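Local coordinates for protein fatty acid synthase 1, isoform A (Drosophila melanogaster, PDB 6FN6) that carries the dehydratase, enoylreductase and ketoreductase activities that probably reduce and dehydrate each newly added unit during NADPH-dependent synthesis of saturated fatty acids, at residues V9-S14 / I30-T35; T35-L40 / L63-A68; L40-F45 / V58-L63; G88-C93 / L98-K103; D168-F173 / A237-R242. All coordinates share one frame; numbering follows the deposited sequence.

In the fold
All five contacts lie in the dehydratase part of the chain: contacts 1 to 4 in the predicted N-terminal hotdog fold and contact 5 in the C-terminal one. Contacts 2 and 3 pack successive turns of helix 34-48 on strand 58-65 and are buried, as is contact 5, which sets the start of helix 170-183 against strand 239-248. Rings and methyls do the work in all three, with methionines added in contacts 2 and 3. Contact 1 is a smaller, partly buried apolar bridge beside the start of helix 34-48. Contact 4 differs in chemistry: it is a hydrogen-bonded hairpin, with one face on helix 34-48 and further residues reaching the second subunit.

Contact 1. Residues V9-S14 / I30-T35; sequences VEVDLS and ILFPAT
Leu13 and Ile30 reach toward each other tip to tip, with CD2 of Leu13 lying 4.0 Å from CD1 of Ile30. No hydrogen bond joins the two segments. Since the CA atoms of Leu13 and Ile30 are 10.3 Å apart, both side chains have to stretch inward to meet. In Ile30 the CG1 branch lies opposite the carbonyl carbon and runs on extended (chi2 170°), which carries CD1 out to the leucine methyl.

Phe32 makes the second touch. Its CB sets off across the line between the segments, but CG is placed opposite the backbone N (chi1 -164°), and the ring swings round until CE1 of Phe32 stands 4.2 Å from CG2 of Val11. The valine methyl approaches the ring at a slant. One ring face is covered from within its own segment, where CD of Pro33 sits 3.7 Å above the plane of the Phe32 ring, offset toward its rim. The whole interface is apolar and small, about 130 Å² in all. At the end of the strand, Asp12 OD1 accepts the backbone N of Ser14 at 3.1 Å, from above the carboxylate plane, which makes an Asx turn.

Next to Phe32, the carbonyl of Leu31 bonds ND1 of His24, the predicted proton acceptor of the dehydratase. Strand 7-12 pairs through its backbone with strand 76-83, and strand 29-31 pairs with strand 70-71, whose Leu71 is touched by Leu13, Ile30 and Phe32 together. The Phe32 ring also meets Phe79 of strand 76-83 and stands edge-to-face with Tyr37 of helix 34-48, for which Pro33 occupies the N-cap position.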
# COMPACT_ATOMS: atom_id res chain seq x y z
N VAL A 9 0.68 -19.57 25.00
CA VAL A 9 -0.17 -20.75 24.97
C VAL A 9 0.68 -21.93 24.52
O VAL A 9 1.30 -21.90 23.46
CB VAL A 9 -1.38 -20.55 24.05
CG1 VAL A 9 -2.22 -21.81 23.99
CG2 VAL A 9 -2.23 -19.38 24.53
N GLU A 10 0.70 -22.97 25.34
CA GLU A 10 1.50 -24.15 25.07
C GLU A 10 0.59 -25.32 24.70
O GLU A 10 -0.37 -25.61 25.41
CB GLU A 10 2.36 -24.49 26.29
CG GLU A 10 3.46 -25.50 26.03
CD GLU A 10 4.43 -25.61 27.20
OE1 GLU A 10 4.53 -24.64 27.98
OE2 GLU A 10 5.08 -26.67 27.34
N VAL A 11 0.89 -25.97 23.59
CA VAL A 11 0.15 -27.16 23.18
C VAL A 11 1.10 -28.35 23.10
O VAL A 11 2.17 -28.27 22.50
CB VAL A 11 -0.60 -26.94 21.84
CG1 VAL A 11 -1.57 -25.77 21.96
CG2 VAL A 11 0.38 -26.70 20.71
N ASP A 12 0.69 -29.45 23.73
CA ASP A 12 1.48 -30.67 23.78
C ASP A 12 0.66 -31.86 23.30
O ASP A 12 -0.33 -32.23 23.94
CB ASP A 12 2.00 -30.90 25.20
CG ASP A 12 2.87 -32.15 25.30
OD1 ASP A 12 3.31 -32.66 24.26
OD2 ASP A 12 3.11 -32.61 26.44
N LEU A 13 1.07 -32.45 22.19
CA LEU A 13 0.32 -33.56 21.59
C LEU A 13 0.33 -34.81 22.47
O LEU A 13 -0.38 -35.77 22.19
CB LEU A 13 0.87 -33.89 20.21
CG LEU A 13 0.32 -33.06 19.05
CD1 LEU A 13 0.56 -31.57 19.26
CD2 LEU A 13 0.92 -33.51 17.73
N SER A 14 1.13 -34.79 23.53
CA SER A 14 1.15 -35.90 24.48
C SER A 14 -0.07 -35.85 25.40
O SER A 14 -0.45 -36.86 25.99
CB SER A 14 2.42 -35.87 25.32
OG SER A 14 3.57 -36.12 24.52
N ILE A 30 2.87 -33.49 10.62
CA ILE A 30 1.80 -32.84 11.38
C ILE A 30 1.96 -31.33 11.27
O ILE A 30 3.01 -30.78 11.60
CB ILE A 30 1.81 -33.29 12.86
CG1 ILE A 30 1.61 -34.80 12.96
CG2 ILE A 30 0.72 -32.55 13.64
CD1 ILE A 30 1.83 -35.37 14.35
N LEU A 31 0.91 -30.66 10.82
CA LEU A 31 0.91 -29.20 10.71
C LEU A 31 -0.13 -28.60 11.64
O LEU A 31 -1.28 -29.04 11.67
CB LEU A 31 0.62 -28.76 9.28
CG LEU A 31 1.82 -28.57 8.37
CD1 LEU A 31 2.48 -29.91 8.10
CD2 LEU A 31 1.40 -27.89 7.08
N PHE A 32 0.28 -27.59 12.41
CA PHE A 32 -0.69 -26.88 13.23
C PHE A 32 -1.66 -26.18 12.30
O PHE A 32 -1.24 -25.33 11.51
CB PHE A 32 -0.03 -25.89 14.18
CG PHE A 32 -0.93 -25.43 15.28
CD1 PHE A 32 -1.22 -26.28 16.34
CD2 PHE A 32 -1.51 -24.18 15.26
CE1 PHE A 32 -2.06 -25.87 17.36
CE2 PHE A 32 -2.35 -23.77 16.27
CZ PHE A 32 -2.63 -24.62 17.33
N PRO A 33 -2.95 -26.51 12.39
CA PRO A 33 -3.89 -25.99 11.39
C PRO A 33 -4.07 -24.49 11.46
O PRO A 33 -4.02 -23.90 12.54
CB PRO A 33 -5.20 -26.71 11.75
CG PRO A 33 -5.08 -27.00 13.20
CD PRO A 33 -3.63 -27.30 13.43
N ALA A 34 -4.29 -23.88 10.30
CA ALA A 34 -4.59 -22.46 10.22
C ALA A 34 -5.75 -22.13 11.15
O ALA A 34 -5.75 -21.11 11.84
CB ALA A 34 -4.91 -22.07 8.79
N THR A 35 -6.74 -23.01 11.17
CA THR A 35 -7.92 -22.84 12.00
C THR A 35 -7.58 -23.02 13.48
O THR A 35 -8.32 -22.56 14.35
CB THR A 35 -9.01 -23.85 11.62
OG1 THR A 35 -8.53 -25.18 11.85
CG2 THR A 35 -9.38 -23.69 10.15

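Contact 2. Residues T35-L40 / L63-A68; sequences TGYMTL and LVFHRA
Met38 meets Phe65 in a Met-aromatic contact made at the ring's edge: SD of Met38 lies 5.5 Å from the centroid of the Phe65 ring and 81° off its normal. The ring atom that faces the sulfur is CZ of Phe65, 4.1 Å from SD of Met38.

The remaining contacts are apolar. The methionine bends at its last torsion (chi3 55°), which turns CE toward Leu63, whose CD1 is 3.9 Å from CE of Met38; Met38 crosses both Leu63 and Phe65 at about a right angle. Alongside, CD2 of Tyr37 comes to 4.4 Å from CD1 of Phe65, again near the plane of the phenylalanine ring.

No hydrogen bond crosses the contact; within the helix, Thr35 O accepts both N and OG1 of Thr39 from opposite faces of its plane.

The segment axes are 10.3 Å apart at closest, with 131° between the N-to-C directions of the helix and the strand. Tyr37 and Phe65 both pack on Val100 of strand 98-105, while Met38 reaches Ile196 of strand 191-201. A long helix lying against the concave side of a curved antiparallel sheet in this manner is the hallmark of the hotdog fold.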
# COMPACT_ATOMS: atom_id res chain seq x y z
N THR A 35 -6.74 -23.01 11.17
CA THR A 35 -7.92 -22.84 12.00
C THR A 35 -7.58 -23.02 13.48
O THR A 35 -8.32 -22.56 14.35
CB THR A 35 -9.01 -23.85 11.62
OG1 THR A 35 -8.53 -25.18 11.85
CG2 THR A 35 -9.38 -23.69 10.15
N GLY A 36 -6.46 -23.68 13.75
CA GLY A 36 -5.96 -23.79 15.10
C GLY A 36 -5.59 -22.42 15.64
O GLY A 36 -5.96 -22.06 16.76
N TYR A 37 -4.86 -21.66 14.82
CA TYR A 37 -4.47 -20.31 15.18
C TYR A 37 -5.68 -19.43 15.44
O TYR A 37 -5.74 -18.71 16.43
CB TYR A 37 -3.65 -19.69 14.06
CG TYR A 37 -2.27 -20.26 13.92
CD1 TYR A 37 -1.30 -20.06 14.89
CD2 TYR A 37 -1.92 -21.00 12.80
CE1 TYR A 37 -0.03 -20.58 14.75
CE2 TYR A 37 -0.67 -21.52 12.65
CZ TYR A 37 0.28 -21.31 13.62
OH TYR A 37 1.54 -21.85 13.45
N MET A 38 -6.65 -19.50 14.54
CA MET A 38 -7.85 -18.69 14.64
C MET A 38 -8.55 -18.97 15.96
O MET A 38 -9.02 -18.05 16.63
CB MET A 38 -8.79 -18.98 13.46
CG MET A 38 -8.16 -18.71 12.10
SD MET A 38 -9.16 -19.28 10.71
CE MET A 38 -10.71 -18.46 11.03
N THR A 39 -8.60 -20.24 16.35
CA THR A 39 -9.23 -20.63 17.60
C THR A 39 -8.46 -20.05 18.79
O THR A 39 -9.06 -19.55 19.73
CB THR A 39 -9.31 -22.16 17.73
OG1 THR A 39 -10.11 -22.69 16.67
CG2 THR A 39 -9.92 -22.57 19.07
N LEU A 40 -7.13 -20.14 18.75
CA LEU A 40 -6.29 -19.59 19.81
C LEU A 40 -6.51 -18.09 19.95
O LEU A 40 -6.65 -17.58 21.06
CB LEU A 40 -4.82 -19.88 19.53
CG LEU A 40 -4.35 -21.34 19.59
CD1 LEU A 40 -2.84 -21.41 19.42
CD2 LEU A 40 -4.76 -22.01 20.90
N LEU A 63 -6.69 -11.99 7.88
CA LEU A 63 -5.90 -13.09 8.41
C LEU A 63 -4.80 -13.47 7.43
O LEU A 63 -5.07 -13.70 6.25
CB LEU A 63 -6.79 -14.30 8.71
CG LEU A 63 -7.66 -14.18 9.96
CD1 LEU A 63 -8.77 -15.21 9.93
CD2 LEU A 63 -6.81 -14.37 11.21
N VAL A 64 -3.57 -13.53 7.92
CA VAL A 64 -2.44 -13.95 7.12
C VAL A 64 -1.71 -15.08 7.83
O VAL A 64 -1.32 -14.95 8.98
CB VAL A 64 -1.47 -12.78 6.83
CG1 VAL A 64 -0.32 -13.25 5.94
CG2 VAL A 64 -2.21 -11.62 6.18
N PHE A 65 -1.53 -16.19 7.12
CA PHE A 65 -0.78 -17.32 7.66
C PHE A 65 0.60 -17.32 7.00
O PHE A 65 0.78 -17.82 5.89
CB PHE A 65 -1.55 -18.62 7.41
CG PHE A 65 -2.97 -18.57 7.92
CD1 PHE A 65 -3.25 -18.81 9.26
CD2 PHE A 65 -4.02 -18.25 7.07
CE1 PHE A 65 -4.55 -18.75 9.73
CE2 PHE A 65 -5.32 -18.19 7.54
CZ PHE A 65 -5.58 -18.44 8.87
N HIS A 66 1.56 -16.74 7.70
CA HIS A 66 2.87 -16.42 7.13
C HIS A 66 3.74 -17.65 6.88
O HIS A 66 4.54 -17.67 5.94
CB HIS A 66 3.60 -15.43 8.02
CG HIS A 66 2.88 -14.13 8.18
ND1 HIS A 66 3.10 -13.05 7.34
CD2 HIS A 66 1.93 -13.73 9.06
CE1 HIS A 66 2.32 -12.05 7.71
NE2 HIS A 66 1.60 -12.43 8.75
N ARG A 67 3.61 -18.66 7.73
CA ARG A 67 4.39 -19.88 7.57
C ARG A 67 3.69 -21.05 8.26
O ARG A 67 2.85 -20.85 9.14
CB ARG A 67 5.80 -19.71 8.13
CG ARG A 67 5.87 -19.37 9.61
CD ARG A 67 7.31 -19.46 10.11
NE ARG A 67 7.41 -19.41 11.57
CZ ARG A 67 7.12 -20.42 12.38
NH1 ARG A 67 6.70 -21.58 11.88
NH2 ARG A 67 7.24 -20.28 13.69
N ALA A 68 4.06 -22.26 7.87
CA ALA A 68 3.49 -23.46 8.47
C ALA A 68 4.20 -23.80 9.77
O ALA A 68 5.39 -23.53 9.92
CB ALA A 68 3.57 -24.63 7.50

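Contact 3. Residues L40-F45 / V58-L63; sequences LAWQTF and VVMENL
Val58 sets its CG2 methyl over one face of the Trp42 indole, 3.9 Å from the centroid of the five-membered ring and 29° off the normal, a CH-pi contact. The ring atom closest to it is CD1 of Trp42, at 3.5 Å from CG2 of Val58. The other valine methyl is shared: CG1 of Val58 touches the same part of the indole and lies 4.4 Å from CD2 of Phe45, at the edge of that ring. From further along the strand Met60 stretches out, extended beyond CG, and brings its CE to 3.6 Å from CB of Trp42.

The indole is placed by a torsion that sets CG opposite the backbone N (chi1 178°), and its rotation is fixed at the polar end, where NE1 donates to the backbone O of Thr56. Phe53 and Trp170 each stand edge-to-face with it, the latter from helix 170-183. A leucine in place of Trp42 would probably leave the Val58 methyls without their aromatic face and the Thr56 carbonyl without its donor.

Behind these side chains, the helix holds its own geometry. OG1 of Thr44 is hydrogen-bonded to O of Leu40 at 2.8 Å. The Thr44 amide arrives on the other face of the same carbonyl.

Helix 34-48 and strand 58-65 pass here with segment axes 10.2 Å apart at closest and 135° between their directions. The strand is paired on one flank with 191-201, through Val58 and Met60, and on the other with 98-105, through Val59 and Glu61; Thr44 packs on strand 76-83.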
# COMPACT_ATOMS: atom_id res chain seq x y z
N LEU A 40 -7.13 -20.14 18.75
CA LEU A 40 -6.29 -19.59 19.81
C LEU A 40 -6.51 -18.09 19.95
O LEU A 40 -6.65 -17.58 21.06
CB LEU A 40 -4.82 -19.88 19.53
CG LEU A 40 -4.35 -21.34 19.59
CD1 LEU A 40 -2.84 -21.41 19.42
CD2 LEU A 40 -4.76 -22.01 20.90
N ALA A 41 -6.54 -17.39 18.83
CA ALA A 41 -6.77 -15.95 18.83
C ALA A 41 -8.17 -15.66 19.37
O ALA A 41 -8.37 -14.73 20.14
CB ALA A 41 -6.60 -15.37 17.44
N TRP A 42 -9.12 -16.48 18.95
CA TRP A 42 -10.50 -16.34 19.38
C TRP A 42 -10.63 -16.56 20.89
O TRP A 42 -11.25 -15.75 21.59
CB TRP A 42 -11.38 -17.33 18.62
CG TRP A 42 -12.83 -17.33 19.01
CD1 TRP A 42 -13.50 -16.34 19.66
CD2 TRP A 42 -13.78 -18.37 18.77
NE1 TRP A 42 -14.81 -16.70 19.84
CE2 TRP A 42 -15.01 -17.95 19.31
CE3 TRP A 42 -13.70 -19.63 18.16
CZ2 TRP A 42 -16.16 -18.73 19.24
CZ3 TRP A 42 -14.85 -20.40 18.10
CH2 TRP A 42 -16.06 -19.95 18.64
N GLN A 43 -10.06 -17.65 21.37
CA GLN A 43 -10.18 -18.02 22.78
C GLN A 43 -9.55 -16.98 23.71
O GLN A 43 -10.23 -16.41 24.56
CB GLN A 43 -9.53 -19.38 23.02
CG GLN A 43 -10.39 -20.55 22.55
CD GLN A 43 -9.72 -21.89 22.75
OE1 GLN A 43 -8.52 -21.97 22.97
NE2 GLN A 43 -10.51 -22.96 22.66
N THR A 44 -8.25 -16.74 23.53
CA THR A 44 -7.53 -15.83 24.42
C THR A 44 -8.14 -14.43 24.41
O THR A 44 -8.20 -13.78 25.45
CB THR A 44 -6.04 -15.73 24.03
OG1 THR A 44 -5.93 -15.42 22.64
CG2 THR A 44 -5.32 -17.04 24.32
N PHE A 45 -8.58 -13.98 23.24
CA PHE A 45 -9.16 -12.65 23.12
C PHE A 45 -10.44 -12.51 23.93
O PHE A 45 -10.70 -11.47 24.54
CB PHE A 45 -9.44 -12.31 21.65
CG PHE A 45 -9.95 -10.92 21.44
CD1 PHE A 45 -9.14 -9.82 21.68
CD2 PHE A 45 -11.24 -10.71 20.99
CE1 PHE A 45 -9.61 -8.54 21.49
CE2 PHE A 45 -11.72 -9.42 20.80
CZ PHE A 45 -10.90 -8.34 21.04
N VAL A 58 -17.12 -13.14 17.46
CA VAL A 58 -16.03 -12.28 17.01
C VAL A 58 -15.99 -12.17 15.49
O VAL A 58 -16.60 -12.97 14.78
CB VAL A 58 -14.67 -12.78 17.54
CG1 VAL A 58 -14.65 -12.77 19.07
CG2 VAL A 58 -14.36 -14.18 17.00
N VAL A 59 -15.27 -11.16 15.00
CA VAL A 59 -15.05 -10.98 13.57
C VAL A 59 -13.56 -10.81 13.32
O VAL A 59 -12.96 -9.82 13.75
CB VAL A 59 -15.85 -9.78 13.02
CG1 VAL A 59 -15.50 -9.53 11.56
CG2 VAL A 59 -17.33 -10.01 13.18
N MET A 60 -12.97 -11.78 12.63
CA MET A 60 -11.56 -11.71 12.28
C MET A 60 -11.40 -11.15 10.88
O MET A 60 -12.22 -11.44 10.00
CB MET A 60 -10.91 -13.08 12.38
CG MET A 60 -11.10 -13.74 13.73
SD MET A 60 -10.09 -15.21 13.95
CE MET A 60 -10.99 -16.01 15.26
N GLU A 61 -10.36 -10.35 10.66
CA GLU A 61 -10.14 -9.73 9.36
C GLU A 61 -8.67 -9.73 8.97
O GLU A 61 -7.79 -9.68 9.83
CB GLU A 61 -10.68 -8.30 9.36
CG GLU A 61 -12.18 -8.21 9.56
CD GLU A 61 -12.66 -6.78 9.62
OE1 GLU A 61 -12.92 -6.20 8.54
OE2 GLU A 61 -12.78 -6.23 10.73
N ASN A 62 -8.42 -9.78 7.67
CA ASN A 62 -7.07 -9.72 7.12
C ASN A 62 -6.17 -10.77 7.76
O ASN A 62 -5.04 -10.49 8.15
CB ASN A 62 -6.47 -8.33 7.33
CG ASN A 62 -5.21 -8.11 6.50
OD1 ASN A 62 -5.14 -8.48 5.33
ND2 ASN A 62 -4.20 -7.50 7.12
N LEU A 63 -6.69 -11.99 7.88
CA LEU A 63 -5.90 -13.09 8.41
C LEU A 63 -4.80 -13.47 7.43
O LEU A 63 -5.07 -13.70 6.25
CB LEU A 63 -6.79 -14.30 8.71
CG LEU A 63 -7.66 -14.18 9.96
CD1 LEU A 63 -8.77 -15.21 9.93
CD2 LEU A 63 -6.81 -14.37 11.21

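Contact 4. Residues G88-C93 / L98-K103; sequences GAFEIC and LAVSGK
The antiparallel hairpin of strands 89-93 and 98-105 contains a classic beta bulge, in which Ala99 and Val100 both face Ile92. There Ile92 O accepts two amides, Ala99 N at 2.8 Å and Val100 N at 3.1 Å, the second in the carbonyl plane on a lone pair. Ile92 N returns a bond to Val100 O (2.8 Å). Phe90 N to Gly102 O is 2.8 Å, whereas Gly102 N to Phe90 O is weak at 3.3 Å.

Phe90 places CG between the backbone N and carbonyl carbon (chi1 74°), folding its ring across the partner strand; Gly102 N lies 4.0 Å above one ring face. Gly102, lacking CB, leaves the room this needs. With Phe90 replaced by an alanine, Gly102 would probably lose the ring that covers it and a gap would open beside Ala41 and Leu63.

On the opposite face, the Leu98 and Glu91 side chains cross at about a right angle, CD1 of Leu98 3.7 Å from CG of Glu91, while Glu91 OE1 is hydrogen-bonded to Thr87 OG1 of the second subunit. Thus Phe90, Ile92 and Val100 give an oily face for helix 34-48, and Glu91 carries a polar link across the dimer.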
# COMPACT_ATOMS: atom_id res chain seq x y z
N GLY A 88 -6.88 -3.26 17.26
CA GLY A 88 -7.38 -4.62 17.35
C GLY A 88 -6.53 -5.63 16.60
O GLY A 88 -6.87 -6.81 16.53
N ALA A 89 -5.43 -5.16 16.03
CA ALA A 89 -4.50 -6.04 15.33
C ALA A 89 -3.87 -7.01 16.32
O ALA A 89 -3.54 -6.62 17.45
CB ALA A 89 -3.43 -5.24 14.61
N PHE A 90 -3.72 -8.26 15.91
CA PHE A 90 -3.09 -9.27 16.76
C PHE A 90 -1.99 -10.00 16.01
O PHE A 90 -1.90 -9.92 14.79
CB PHE A 90 -4.13 -10.25 17.30
CG PHE A 90 -4.62 -11.24 16.27
CD1 PHE A 90 -3.98 -12.46 16.11
CD2 PHE A 90 -5.71 -10.95 15.47
CE1 PHE A 90 -4.43 -13.37 15.16
CE2 PHE A 90 -6.16 -11.85 14.53
CZ PHE A 90 -5.52 -13.06 14.38
N GLU A 91 -1.16 -10.73 16.75
CA GLU A 91 -0.09 -11.52 16.17
C GLU A 91 0.16 -12.79 16.97
O GLU A 91 0.06 -12.78 18.20
CB GLU A 91 1.20 -10.71 16.07
CG GLU A 91 1.40 -10.03 14.73
CD GLU A 91 2.75 -9.37 14.60
OE1 GLU A 91 2.94 -8.60 13.64
OE2 GLU A 91 3.63 -9.63 15.46
N ILE A 92 0.48 -13.87 16.27
CA ILE A 92 0.85 -15.12 16.92
C ILE A 92 2.27 -15.51 16.51
O ILE A 92 2.58 -15.63 15.32
CB ILE A 92 -0.16 -16.24 16.60
CG1 ILE A 92 -1.55 -15.85 17.11
CG2 ILE A 92 0.28 -17.56 17.24
CD1 ILE A 92 -2.66 -16.74 16.61
N CYS A 93 3.13 -15.68 17.51
CA CYS A 93 4.51 -16.11 17.31
C CYS A 93 4.70 -17.50 17.91
O CYS A 93 4.03 -17.86 18.88
CB CYS A 93 5.49 -15.11 17.93
SG CYS A 93 5.46 -13.48 17.15
N LEU A 98 7.32 -14.74 13.47
CA LEU A 98 5.91 -14.51 13.22
C LEU A 98 5.24 -15.71 12.55
O LEU A 98 5.79 -16.27 11.60
CB LEU A 98 5.72 -13.26 12.36
CG LEU A 98 4.28 -12.95 11.93
CD1 LEU A 98 3.40 -12.69 13.14
CD2 LEU A 98 4.25 -11.77 10.98
N ALA A 99 4.07 -16.08 13.04
CA ALA A 99 3.31 -17.19 12.47
C ALA A 99 2.04 -16.68 11.78
O ALA A 99 1.82 -16.94 10.60
CB ALA A 99 2.95 -18.21 13.55
N VAL A 100 1.21 -15.96 12.53
CA VAL A 100 -0.06 -15.46 12.02
C VAL A 100 -0.30 -14.02 12.44
O VAL A 100 0.12 -13.60 13.52
CB VAL A 100 -1.23 -16.36 12.49
CG1 VAL A 100 -2.58 -15.77 12.07
CG2 VAL A 100 -1.08 -17.76 11.94
N SER A 101 -0.97 -13.27 11.57
CA SER A 101 -1.35 -11.89 11.85
C SER A 101 -2.76 -11.63 11.35
O SER A 101 -3.25 -12.32 10.46
CB SER A 101 -0.37 -10.91 11.21
OG SER A 101 -0.59 -10.81 9.81
N GLY A 102 -3.41 -10.62 11.92
CA GLY A 102 -4.75 -10.24 11.50
C GLY A 102 -5.40 -9.25 12.44
O GLY A 102 -4.74 -8.67 13.31
N LYS A 103 -6.71 -9.08 12.29
CA LYS A 103 -7.47 -8.15 13.12
C LYS A 103 -8.66 -8.88 13.73
O LYS A 103 -9.26 -9.74 13.09
CB LYS A 103 -7.92 -6.95 12.29
CG LYS A 103 -8.87 -6.00 13.00
CD LYS A 103 -9.29 -4.85 12.09
CE LYS A 103 -10.37 -4.00 12.74
NZ LYS A 103 -10.76 -2.86 11.87

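Contact 5. Residues D168-F173 / A237-R242; sequences DNWISF and AGVELR
Val239, first residue of its strand, faces the opening turn of helix 170-183, with its CA 9.5 Å from that of Phe173; the backbones exchange no hydrogen bond. The helix start is well defined. Asn169 is the N-cap, and its OD1 accepts Ser172 N at 2.7 Å in an almost straight bond (179°), while Asn169 O takes the first helical bond, from Phe173 N.

A single methyl carries the contact. CG2 of Val239 lies 3.8 Å from CZ3 of Trp170 and 3.9 Å from CE2 of Phe173, in the plane of each ring, so that both aromatics present an edge to it. Trp170 and Phe173 each run past Val239 the opposite way. The torsions divide the work: Phe173 has CG opposite the backbone N (chi1 174°), Trp170 opposite the carbonyl carbon (chi1 -70°), and rings one helical turn apart converge on the valine.

His206 meets the rings of Trp170 and Phe173 and takes part through ND1 in a hydrogen bond with Gly238 N. On the strand, Arg242 NE forms a salt bridge with Glu240 OE2 at 2.9 Å, and Glu240 OE1 pairs with Lys235.

This is the core packing of helix on sheet in the predicted C-terminal hotdog fold; the same helix bears Asp175, the predicted proton donor of the dehydratase, two residues beyond Phe173.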
# COMPACT_ATOMS: atom_id res chain seq x y z
N ASP A 168 -17.93 -31.26 18.80
CA ASP A 168 -17.60 -30.30 19.85
C ASP A 168 -16.14 -29.87 19.74
O ASP A 168 -15.42 -29.84 20.74
CB ASP A 168 -17.88 -30.90 21.23
CG ASP A 168 -17.89 -29.85 22.33
OD1 ASP A 168 -18.35 -28.72 22.07
OD2 ASP A 168 -17.44 -30.16 23.45
N ASN A 169 -15.71 -29.55 18.53
CA ASN A 169 -14.33 -29.15 18.26
C ASN A 169 -14.28 -28.14 17.12
O ASN A 169 -14.45 -28.49 15.96
CB ASN A 169 -13.48 -30.38 17.93
CG ASN A 169 -12.00 -30.05 17.75
OD1 ASN A 169 -11.64 -29.20 16.93
ND2 ASN A 169 -11.15 -30.73 18.50
N TRP A 170 -14.05 -26.87 17.46
CA TRP A 170 -14.08 -25.79 16.48
C TRP A 170 -12.91 -25.87 15.50
O TRP A 170 -13.07 -25.53 14.32
CB TRP A 170 -14.08 -24.43 17.18
CG TRP A 170 -15.36 -24.13 17.89
CD1 TRP A 170 -15.68 -24.44 19.18
CD2 TRP A 170 -16.51 -23.48 17.34
NE1 TRP A 170 -16.95 -24.00 19.47
CE2 TRP A 170 -17.48 -23.42 18.36
CE3 TRP A 170 -16.81 -22.94 16.08
CZ2 TRP A 170 -18.73 -22.83 18.16
CZ3 TRP A 170 -18.05 -22.37 15.89
CH2 TRP A 170 -19.00 -22.32 16.92
N ILE A 171 -11.74 -26.29 15.97
CA ILE A 171 -10.57 -26.37 15.11
C ILE A 171 -10.83 -27.35 13.97
O ILE A 171 -10.67 -27.01 12.80
CB ILE A 171 -9.32 -26.77 15.91
CG1 ILE A 171 -8.98 -25.68 16.93
CG2 ILE A 171 -8.13 -27.05 14.97
CD1 ILE A 171 -7.86 -26.04 17.89
N SER A 172 -11.23 -28.57 14.30
CA SER A 172 -11.47 -29.59 13.29
C SER A 172 -12.59 -29.14 12.35
O SER A 172 -12.48 -29.28 11.13
CB SER A 172 -11.81 -30.94 13.93
OG SER A 172 -13.17 -30.98 14.35
N PHE A 173 -13.66 -28.62 12.93
CA PHE A 173 -14.82 -28.23 12.14
C PHE A 173 -14.49 -27.14 11.13
O PHE A 173 -14.81 -27.27 9.95
CB PHE A 173 -15.95 -27.75 13.05
CG PHE A 173 -17.13 -27.20 12.30
CD1 PHE A 173 -18.08 -28.05 11.76
CD2 PHE A 173 -17.27 -25.84 12.12
CE1 PHE A 173 -19.15 -27.55 11.06
CE2 PHE A 173 -18.35 -25.33 11.42
CZ PHE A 173 -19.29 -26.18 10.89
N ALA A 237 -23.29 -23.10 9.19
CA ALA A 237 -23.81 -22.79 10.51
C ALA A 237 -23.33 -21.42 10.99
O ALA A 237 -23.64 -20.40 10.36
CB ALA A 237 -23.42 -23.88 11.50
N GLY A 238 -22.59 -21.38 12.09
CA GLY A 238 -22.20 -20.12 12.70
C GLY A 238 -20.92 -19.53 12.16
O GLY A 238 -20.54 -18.42 12.54
N VAL A 239 -20.25 -20.26 11.28
CA VAL A 239 -18.98 -19.82 10.72
C VAL A 239 -19.18 -19.34 9.28
O VAL A 239 -19.81 -20.02 8.47
CB VAL A 239 -17.92 -20.94 10.78
CG1 VAL A 239 -16.56 -20.42 10.30
CG2 VAL A 239 -17.81 -21.50 12.20
N GLU A 240 -18.65 -18.17 8.98
CA GLU A 240 -18.72 -17.62 7.63
C GLU A 240 -17.34 -17.11 7.20
O GLU A 240 -16.78 -16.22 7.83
CB GLU A 240 -19.75 -16.49 7.57
CG GLU A 240 -20.11 -16.04 6.17
CD GLU A 240 -21.05 -14.85 6.16
OE1 GLU A 240 -22.25 -15.04 6.43
OE2 GLU A 240 -20.58 -13.73 5.87
N LEU A 241 -16.81 -17.69 6.13
CA LEU A 241 -15.46 -17.37 5.68
C LEU A 241 -15.46 -16.73 4.30
O LEU A 241 -15.93 -17.31 3.33
CB LEU A 241 -14.59 -18.64 5.67
CG LEU A 241 -14.51 -19.39 7.01
CD1 LEU A 241 -13.76 -20.70 6.85
CD2 LEU A 241 -13.86 -18.52 8.08
N ARG A 242 -14.93 -15.51 4.22
CA ARG A 242 -14.89 -14.76 2.97
C ARG A 242 -13.46 -14.57 2.47
O ARG A 242 -12.53 -14.44 3.27
CB ARG A 242 -15.55 -13.39 3.14
CG ARG A 242 -16.88 -13.41 3.87
CD ARG A 242 -17.51 -12.03 3.91
NE ARG A 242 -18.54 -11.92 4.94
CZ ARG A 242 -19.20 -10.80 5.22
NH1 ARG A 242 -18.95 -9.69 4.54
NH2 ARG A 242 -20.12 -10.79 6.17